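Local coordinates for clavulanic acid biosynthesis oligopeptide binding protein 2 (Streptomyces clavuligerus, PDB 2WOL) that probably binds oligopeptides as a solute-binding protein of the clavulanic acid biosynthetic pathway, at residues H295-T301 with D529-R535. Sequence-based numbering, arbitrary orientation.
Sequences HTDNPRT and DKTLHFR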
ATOM      1  N   HIS A 295       9.196  -5.817 -23.428  1.00 11.05           N
ATOM      2  CA  HIS A 295       7.858  -6.041 -22.871  1.00 10.57           C
ATOM      3  C   HIS A 295       7.841  -5.927 -21.344  1.00  9.91           C
ATOM      4  O   HIS A 295       6.861  -6.309 -20.706  1.00  9.31           O
ATOM      5  CB  HIS A 295       7.340  -7.434 -23.259  1.00 10.93           C
ATOM      6  CG  HIS A 295       7.284  -7.681 -24.735  1.00 12.62           C
ATOM      7  ND1 HIS A 295       6.445  -6.984 -25.574  1.00 13.43           N
ATOM      8  CD2 HIS A 295       7.946  -8.567 -25.516  1.00 14.98           C
ATOM      9  CE1 HIS A 295       6.598  -7.422 -26.811  1.00 13.90           C
ATOM     10  NE2 HIS A 295       7.505  -8.383 -26.804  1.00 14.65           N
ATOM     11  N   THR A 296       8.915  -5.395 -20.764  1.00  9.14           N
ATOM     12  CA  THR A 296       9.084  -5.406 -19.313  1.00  9.04           C
ATOM     13  C   THR A 296       9.270  -4.004 -18.724  1.00  8.90           C
ATOM     14  O   THR A 296       9.984  -3.170 -19.286  1.00  8.89           O
ATOM     15  CB  THR A 296      10.275  -6.313 -18.914  1.00  9.14           C
ATOM     16  OG1 THR A 296      10.076  -7.613 -19.477  1.00 10.41           O
ATOM     17  CG2 THR A 296      10.383  -6.450 -17.409  1.00  9.29           C
ATOM     18  N   ASP A 297       8.605  -3.769 -17.593  1.00  8.16           N
ATOM     19  CA  ASP A 297       8.750  -2.550 -16.801  1.00  8.37           C
ATOM     20  C   ASP A 297       9.331  -2.896 -15.438  1.00  8.51           C
ATOM     21  O   ASP A 297       8.997  -3.929 -14.861  1.00  8.42           O
ATOM     22  CB  ASP A 297       7.390  -1.868 -16.633  1.00  8.06           C
ATOM     23  CG  ASP A 297       6.813  -1.401 -17.953  1.00  8.42           C
ATOM     24  OD1 ASP A 297       7.528  -0.692 -18.689  1.00  8.15           O
ATOM     25  OD2 ASP A 297       5.651  -1.738 -18.259  1.00  7.96           O
ATOM     26  N   ASN A 298      10.203  -2.026 -14.930  1.00  8.65           N
ATOM     27  CA  ASN A 298      10.907  -2.272 -13.668  1.00  9.44           C
ATOM     28  C   ASN A 298      10.701  -1.106 -12.680  1.00  9.54           C
ATOM     29  O   ASN A 298      11.654  -0.420 -12.312  1.00  9.73           O
ATOM     30  CB  ASN A 298      12.399  -2.509 -13.961  1.00  9.59           C
ATOM     31  CG  ASN A 298      13.186  -3.041 -12.759  1.00 10.85           C
ATOM     32  OD1 ASN A 298      12.633  -3.603 -11.807  1.00 12.25           O
ATOM     33  ND2 ASN A 298      14.501  -2.872 -12.817  1.00 12.55           N
ATOM     34  N   PRO A 299       9.446  -0.874 -12.250  1.00  9.48           N
ATOM     35  CA  PRO A 299       9.162   0.286 -11.412  1.00  9.62           C
ATOM     36  C   PRO A 299       9.520   0.068  -9.947  1.00 10.28           C
ATOM     37  O   PRO A 299       9.665  -1.074  -9.503  1.00  9.73           O
ATOM     38  CB  PRO A 299       7.643   0.422 -11.532  1.00  9.76           C
ATOM     39  CG  PRO A 299       7.176  -0.981 -11.672  1.00  9.13           C
ATOM     40  CD  PRO A 299       8.227  -1.668 -12.510  1.00  9.43           C
ATOM     41  N   ARG A 300       9.649   1.169  -9.212  1.00 11.06           N
ATOM     42  CA  ARG A 300       9.623   1.129  -7.756  1.00 12.41           C
ATOM     43  C   ARG A 300       8.190   0.837  -7.343  1.00 12.73           C
ATOM     44  O   ARG A 300       7.250   1.315  -7.987  1.00 13.30           O
ATOM     45  CB  ARG A 300      10.044   2.472  -7.170  1.00 12.63           C
ATOM     46  CG  ARG A 300      11.515   2.795  -7.340  1.00 14.26           C
ATOM     47  CD  ARG A 300      11.739   4.282  -7.170  1.00 16.82           C
ATOM     48  NE  ARG A 300      13.155   4.621  -7.094  1.00 18.58           N
ATOM     49  CZ  ARG A 300      13.859   4.671  -5.967  1.00 17.89           C
ATOM     50  NH1 ARG A 300      13.286   4.395  -4.801  1.00 17.34           N
ATOM     51  NH2 ARG A 300      15.141   5.005  -6.009  1.00 18.70           N
ATOM     52  N   THR A 301       8.019   0.058  -6.277  1.00 13.07           N
ATOM     53  CA  THR A 301       6.683  -0.282  -5.774  1.00 13.41           C
ATOM     54  C   THR A 301       6.216   0.677  -4.680  1.00 13.61           C
ATOM     55  O   THR A 301       5.053   0.627  -4.263  1.00 14.02           O
ATOM     56  CB  THR A 301       6.627  -1.711  -5.202  1.00 13.56           C
ATOM     57  OG1 THR A 301       7.505  -1.809  -4.074  1.00 13.72           O
ATOM     58  CG2 THR A 301       7.034  -2.738  -6.244  1.00 14.45           C
ATOM     59  N   ASP A 529      11.802  -1.145  -2.547  1.00 10.25           N
ATOM     60  CA  ASP A 529      11.561  -2.302  -3.403  1.00 11.13           C
ATOM     61  C   ASP A 529      11.258  -1.910  -4.848  1.00 11.02           C
ATOM     62  O   ASP A 529      10.688  -0.847  -5.122  1.00 10.65           O
ATOM     63  CB  ASP A 529      10.481  -3.218  -2.817  0.50 11.40           C
ATOM     64  CG  ASP A 529      11.002  -4.069  -1.665  0.50 12.06           C
ATOM     65  OD1 ASP A 529      12.106  -4.649  -1.791  0.50 13.36           O
ATOM     66  OD2 ASP A 529      10.309  -4.161  -0.631  0.50 13.88           O
ATOM     67  N   LYS A 530      11.691  -2.772  -5.761  1.00 10.84           N
ATOM     68  CA  LYS A 530      11.357  -2.664  -7.172  1.00 11.21           C
ATOM     69  C   LYS A 530      10.792  -3.999  -7.627  1.00 11.00           C
ATOM     70  O   LYS A 530      10.932  -5.012  -6.941  1.00 11.38           O
ATOM     71  CB  LYS A 530      12.586  -2.279  -7.995  1.00 11.28           C
ATOM     72  CG  LYS A 530      13.018  -0.830  -7.784  1.00 12.39           C
ATOM     73  CD  LYS A 530      14.297  -0.475  -8.526  1.00 12.43           C
ATOM     74  CE  LYS A 530      14.084  -0.390 -10.033  1.00 15.94           C
ATOM     75  NZ  LYS A 530      15.302   0.110 -10.724  1.00 18.23           N
ATOM     76  N   THR A 531      10.137  -3.996  -8.779  1.00 10.57           N
ATOM     77  CA  THR A 531       9.505  -5.206  -9.275  1.00 10.50           C
ATOM     78  C   THR A 531       9.600  -5.242 -10.794  1.00  9.96           C
ATOM     79  O   THR A 531       9.859  -4.216 -11.421  1.00 10.27           O
ATOM     80  CB  THR A 531       8.028  -5.287  -8.817  1.00 10.66           C
ATOM     81  OG1 THR A 531       7.541  -6.623  -8.983  1.00 11.82           O
ATOM     82  CG2 THR A 531       7.147  -4.312  -9.596  1.00 11.18           C
ATOM     83  N   LEU A 532       9.406  -6.421 -11.375  1.00  9.37           N
ATOM     84  CA  LEU A 532       9.394  -6.564 -12.826  1.00  9.12           C
ATOM     85  C   LEU A 532       8.008  -6.974 -13.300  1.00  8.56           C
ATOM     86  O   LEU A 532       7.562  -8.079 -13.009  1.00  8.84           O
ATOM     87  CB  LEU A 532      10.428  -7.601 -13.277  1.00  9.52           C
ATOM     88  CG  LEU A 532      11.902  -7.200 -13.182  1.00 11.01           C
ATOM     89  CD1 LEU A 532      12.787  -8.406 -13.331  1.00 13.47           C
ATOM     90  CD2 LEU A 532      12.264  -6.156 -14.220  1.00 11.55           C
ATOM     91  N   HIS A 533       7.330  -6.075 -14.011  1.00  7.97           N
ATOM     92  CA  HIS A 533       6.034  -6.400 -14.605  1.00  7.56           C
ATOM     93  C   HIS A 533       6.202  -6.706 -16.084  1.00  7.76           C
ATOM     94  O   HIS A 533       6.954  -6.019 -16.773  1.00  8.11           O
ATOM     95  CB  HIS A 533       5.056  -5.231 -14.484  1.00  7.64           C
ATOM     96  CG  HIS A 533       4.736  -4.825 -13.079  1.00  7.03           C
ATOM     97  ND1 HIS A 533       4.347  -5.721 -12.103  1.00  7.49           N
ATOM     98  CD2 HIS A 533       4.695  -3.599 -12.503  1.00  7.85           C
ATOM     99  CE1 HIS A 533       4.106  -5.065 -10.980  1.00  7.99           C
ATOM    100  NE2 HIS A 533       4.308  -3.776 -11.197  1.00  8.04           N
ATOM    101  N   PHE A 534       5.478  -7.717 -16.564  1.00  7.75           N
ATOM    102  CA  PHE A 534       5.480  -8.093 -17.981  1.00  8.04           C
ATOM    103  C   PHE A 534       4.145  -7.707 -18.617  1.00  7.88           C
ATOM    104  O   PHE A 534       3.083  -8.013 -18.082  1.00  8.34           O
ATOM    105  CB  PHE A 534       5.730  -9.602 -18.131  1.00  8.22           C
ATOM    106  CG  PHE A 534       5.950 -10.048 -19.554  1.00  8.72           C
ATOM    107  CD1 PHE A 534       7.233 -10.054 -20.100  1.00  9.91           C
ATOM    108  CD2 PHE A 534       4.881 -10.470 -20.346  1.00  8.91           C
ATOM    109  CE1 PHE A 534       7.447 -10.463 -21.415  1.00  9.95           C
ATOM    110  CE2 PHE A 534       5.091 -10.886 -21.674  1.00  9.20           C
ATOM    111  CZ  PHE A 534       6.380 -10.879 -22.197  1.00  9.46           C
ATOM    112  N   ARG A 535       4.206  -7.020 -19.753  1.00  7.73           N
ATOM    113  CA  ARG A 535       2.998  -6.599 -20.466  1.00  8.08           C
ATOM    114  C   ARG A 535       2.986  -7.188 -21.866  1.00  7.99           C
ATOM    115  O   ARG A 535       3.924  -6.987 -22.644  1.00  8.67           O
ATOM    116  CB  ARG A 535       2.905  -5.068 -20.553  1.00  7.97           C
ATOM    117  CG  ARG A 535       4.228  -4.387 -20.884  1.00  7.89           C
ATOM    118  CD  ARG A 535       4.093  -2.912 -21.259  1.00  8.15           C
ATOM    119  NE  ARG A 535       5.364  -2.261 -20.959  1.00  8.68           N
ATOM    120  CZ  ARG A 535       6.423  -2.259 -21.765  1.00  9.22           C
ATOM    121  NH1 ARG A 535       6.358  -2.818 -22.973  1.00  9.46           N
ATOM    122  NH2 ARG A 535       7.548  -1.684 -21.361  1.00 10.16           N
TER
HETATM  123  O   HOH W   1       4.666  -5.373 -24.571  1.00 21.44           O
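The R535 guanidinium lies with one face over the backbone of H295 and T296, H295 C 3.8 Å above its plane and T296 N at a similar height, both offset toward the rim, while the D297 carboxylate meets its edge. This grip is side-on: NE reaches D297 OD2 at 2.8 Å and NH2 reaches D297 OD1 at 2.9 Å. With the two planes 50° apart, OD1 lies in the guanidinium plane yet is approached from above the carboxylate. R535 CG stands between backbone N and carbonyl carbon (chi1 42°), and the extended chain carries the guanidinium back over the partner strand. One face of the F534 ring receives H295 O; the rings of H295 and F534 are oblique, with H295 CB 3.5 Å from F534 CE1. In the H295 ring plane, a water meets ND1 and donates to R535 O, while H295 NE2 bonds T12 O. P299 CG touches H533 CD2 at 3.7 Å, T531 CG2 lies above the rim of one face of the H533 ring, and H533 NE2 bonds G549 O.

The backbones run antiparallel, with T296 and F534 a non-hydrogen-bonded pair. D297 and H533 form a hydrogen-bonded pair, with D297 N to H533 O at 2.9 Å and H533 N to D297 O at 2.8 Å, and R535 N bonds H295 O almost straight (175°). Further along, T531 N reaches P299 O at 3.0 Å, and T301 N bonds D529 O.

Y551 and G20 bind the D297 carboxylate, and G16 accepts from R535 NH2, tying the buried ion pair to the N-terminal segment and strand 550-551. T296 and L532 pack against helix 280-288. The pairing joins the short strands preceding 303-309 to the interrupted strand 523-534, consistent with the interlobe connections of this periplasmic-binding-protein fold.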